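Local coordinates for protein acidocalcisomal pyrophosphatase (Trypanosoma brucei brucei, PDB 5C5V) that probably hydrolyses inorganic pyrophosphate with the help of magnesium ions, joining an EF-hand region to a catalytic domain of the soluble pyrophosphatase family, at residues A[43-46]-A[47-50]; A[71-74]-A[75-78]. All coordinates share one frame; numbering follows the deposited sequence.

Interaction 1. Residues A[43-46]-A[47-50]; sequences GDVK and AMKA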
# COMPACT_ATOMS: atom_id res chain seq x y z
N GLY A 43 -2.55 46.30 44.49
CA GLY A 43 -1.33 47.10 44.65
C GLY A 43 -0.37 46.94 43.48
O GLY A 43 0.01 47.93 42.85
N ASP A 44 0.04 45.72 43.17
CA ASP A 44 0.87 45.54 41.99
C ASP A 44 -0.00 45.47 40.73
O ASP A 44 0.50 45.68 39.62
CB ASP A 44 1.81 44.33 42.11
CG ASP A 44 2.84 44.50 43.23
OD1 ASP A 44 3.01 45.64 43.71
OD2 ASP A 44 3.54 43.52 43.59
N VAL A 45 -1.29 45.13 40.91
CA VAL A 45 -2.25 45.03 39.80
C VAL A 45 -2.74 46.37 39.27
O VAL A 45 -2.85 46.56 38.05
CB VAL A 45 -3.49 44.20 40.19
CG1 VAL A 45 -4.61 44.36 39.14
CG2 VAL A 45 -3.10 42.72 40.34
N LYS A 46 -3.05 47.30 40.17
CA LYS A 46 -3.52 48.63 39.78
C LYS A 46 -2.44 49.24 38.89
O LYS A 46 -2.73 49.76 37.81
CB LYS A 46 -3.76 49.50 41.01
CG LYS A 46 -4.42 50.85 40.77
CD LYS A 46 -4.48 51.61 42.09
CE LYS A 46 -5.18 52.98 41.97
NZ LYS A 46 -6.64 52.88 41.67
N ALA A 47 -1.20 49.12 39.34
CA ALA A 47 -0.04 49.57 38.58
C ALA A 47 0.06 48.85 37.23
O ALA A 47 0.64 49.39 36.28
CB ALA A 47 1.24 49.37 39.38
N MET A 48 -0.47 47.64 37.14
CA MET A 48 -0.35 46.86 35.91
C MET A 48 -1.36 47.25 34.82
O MET A 48 -0.97 47.56 33.70
CB MET A 48 -0.48 45.37 36.24
CG MET A 48 -0.70 44.47 35.05
SD MET A 48 -0.55 42.75 35.54
CE MET A 48 -1.81 42.62 36.80
N LYS A 49 -2.65 47.23 35.14
CA LYS A 49 -3.67 47.61 34.16
C LYS A 49 -3.52 49.08 33.73
O LYS A 49 -3.81 49.45 32.59
CB LYS A 49 -5.09 47.37 34.70
CG LYS A 49 -6.16 47.61 33.62
CD LYS A 49 -7.57 47.38 34.14
CE LYS A 49 -7.98 45.93 33.96
NZ LYS A 49 -9.41 45.72 34.36
N ALA A 50 -3.11 49.93 34.66
CA ALA A 50 -2.88 51.32 34.31
C ALA A 50 -1.73 51.40 33.30
O ALA A 50 -1.79 52.17 32.34
CB ALA A 50 -2.58 52.16 35.55
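Met-48 brings its terminal methyl back over the side chain of Val-45, one helical turn earlier, with CE 3.8 Å from Val-45 CG2. The side chain runs extended as far as SD, and the last torsion (chi3 59°) then folds CE toward the valine, so that the two side chains cross at a slant and CE lies about equally close to both valine methyls. Underneath, the Val-45 carbonyl serves two amides: Lys-49 N binds its O at 3.0 Å, whereas the bond from Met-48 N to the same O, at 2.8 Å, is weak because its N-H points well off the oxygen. The next i to i+4 bond, from Ala-50 N to Lys-46 O at 3.2 Å, continues the bonding pattern of helix 43-53, which is amphipathic here. Its apolar face, Val-45 and Met-48, packs on Met-40, and Met-48 reaches further to Cys-33 and Leu-36 of helix 26-36, joining two helices of the N-terminal EF-hand region. Lys-46, Ala-47 and Ala-50 line the exposed face. Lys-49 rests on Cys-33 as well, and its chain kinks at chi3 (-89°) before NZ forms a salt bridge with Glu-30.

Interaction 2. Residues A[71-74]-A[75-78]; sequences HPVH and SRTK
The chain enters helix 73-87 from an extended His-71 and Pro-72, with Pro-72 at the N-cap, and its O takes Arg-76 N at 3.3 Å. The side chain of Arg-76 then turns back over this start. Bends at chi2 and chi3 (58°) curl the chain so that CD lies 3.4 Å from CB of His-71 and the guanidinium crosses Val-73, with CA of Val-73 over one of its faces, offset toward the rim. Val-73 CG2 sits tightly against Arg-76 NH1, at 3.0 Å. NH1 donates to the His-71 carbonyl O at 3.0 Å; the oxygen lies close to the guanidinium plane, but the donor stands above the carbonyl plane instead of on a lone pair. The Arg-76 side chain thus ties His-71, the residue before the N-cap, to the first turn. Thr-77 bonds back to the same turn: OG1, beside its own backbone N, donates to Val-73 O at 2.9 Å, nearly collinear with the C=O. On the N-cap residue itself, CD of the Pro-72 ring packs against Ser-75 OG at 3.7 Å. Around this helix start, Arg-76 is buried and touches Thr-1 at the chain's N-terminus, Lys-78 lies on Met-40 of the loop between helices 26-36 and 43-53, and the His-71 ring meets Trp-67 of helix 61-69 with the two planes almost perpendicular.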
# COMPACT_ATOMS: atom_id res chain seq x y z
N HIS A 71 9.05 45.72 33.63
CA HIS A 71 8.83 45.48 35.07
C HIS A 71 10.10 45.01 35.76
O HIS A 71 11.04 44.56 35.09
CB HIS A 71 7.72 44.45 35.28
CG HIS A 71 6.34 44.98 35.06
ND1 HIS A 71 5.60 45.54 36.08
CD2 HIS A 71 5.56 45.03 33.95
CE1 HIS A 71 4.43 45.92 35.61
NE2 HIS A 71 4.38 45.63 34.32
N PRO A 72 10.13 45.07 37.11
CA PRO A 72 11.32 44.64 37.85
C PRO A 72 11.33 43.11 37.97
O PRO A 72 10.32 42.49 38.35
CB PRO A 72 11.16 45.33 39.22
CG PRO A 72 9.75 45.92 39.24
CD PRO A 72 9.03 45.48 38.00
N VAL A 73 12.46 42.50 37.61
CA VAL A 73 12.56 41.05 37.41
C VAL A 73 12.06 40.22 38.59
O VAL A 73 11.72 39.04 38.43
CB VAL A 73 14.02 40.62 37.07
CG1 VAL A 73 14.13 39.10 36.93
CG2 VAL A 73 14.48 41.28 35.77
N HIS A 74 11.96 40.81 39.77
CA HIS A 74 11.48 40.05 40.91
C HIS A 74 9.96 39.90 40.91
O HIS A 74 9.45 38.77 40.86
CB HIS A 74 11.95 40.66 42.22
CG HIS A 74 11.73 39.76 43.40
ND1 HIS A 74 10.66 39.91 44.27
CD2 HIS A 74 12.39 38.65 43.80
CE1 HIS A 74 10.71 38.96 45.18
NE2 HIS A 74 11.74 38.17 44.92
N SER A 75 9.24 41.02 40.95
CA SER A 75 7.77 41.02 40.98
C SER A 75 7.18 40.26 39.77
O SER A 75 6.15 39.57 39.89
CB SER A 75 7.24 42.45 41.00
OG SER A 75 6.98 42.89 39.68
N ARG A 76 7.83 40.37 38.62
CA ARG A 76 7.40 39.61 37.46
C ARG A 76 7.32 38.14 37.82
O ARG A 76 6.29 37.49 37.61
CB ARG A 76 8.37 39.81 36.29
CG ARG A 76 8.00 40.86 35.26
CD ARG A 76 9.28 41.46 34.71
NE ARG A 76 10.16 40.46 34.10
CZ ARG A 76 11.45 40.68 33.85
NH1 ARG A 76 11.99 41.85 34.17
NH2 ARG A 76 12.21 39.73 33.30
N THR A 77 8.43 37.64 38.37
CA THR A 77 8.61 36.21 38.61
C THR A 77 7.55 35.64 39.56
O THR A 77 7.29 34.43 39.55
CB THR A 77 10.04 35.89 39.12
OG1 THR A 77 11.00 36.28 38.13
CG2 THR A 77 10.20 34.38 39.36
N LYS A 78 6.95 36.48 40.42
CA LYS A 78 5.93 35.93 41.32
C LYS A 78 4.71 35.44 40.51
O LYS A 78 4.27 34.29 40.69
CB LYS A 78 5.45 36.95 42.34
CG LYS A 78 4.68 38.13 41.77
CD LYS A 78 4.40 39.14 42.86
CE LYS A 78 3.69 40.37 42.33
NZ LYS A 78 3.41 41.36 43.43

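Both contacts are local and lie near the surface of the N-terminal EF-hand region, with centres about 13 Å apart and far from the pyrophosphate pocket. Each has a single buried residue, but of different character: interaction 1, within helix 43-53, buries a thioether among apolar neighbours, whereas interaction 2, where helix 73-87 starts, buries an arginine whose guanidinium NH1 donates to a backbone carbonyl. Regular backbone bonds dominate in the former; side-chain donors to backbone carbonyls are added in the latter. A salt bridge pairs Asp-44 OD2 with Lys-78 NZ between the two helices, but its modelled 2.2 Å is too short to take at face value, leaving its geometry doubtful. Met-40 touches side chains of both contacts.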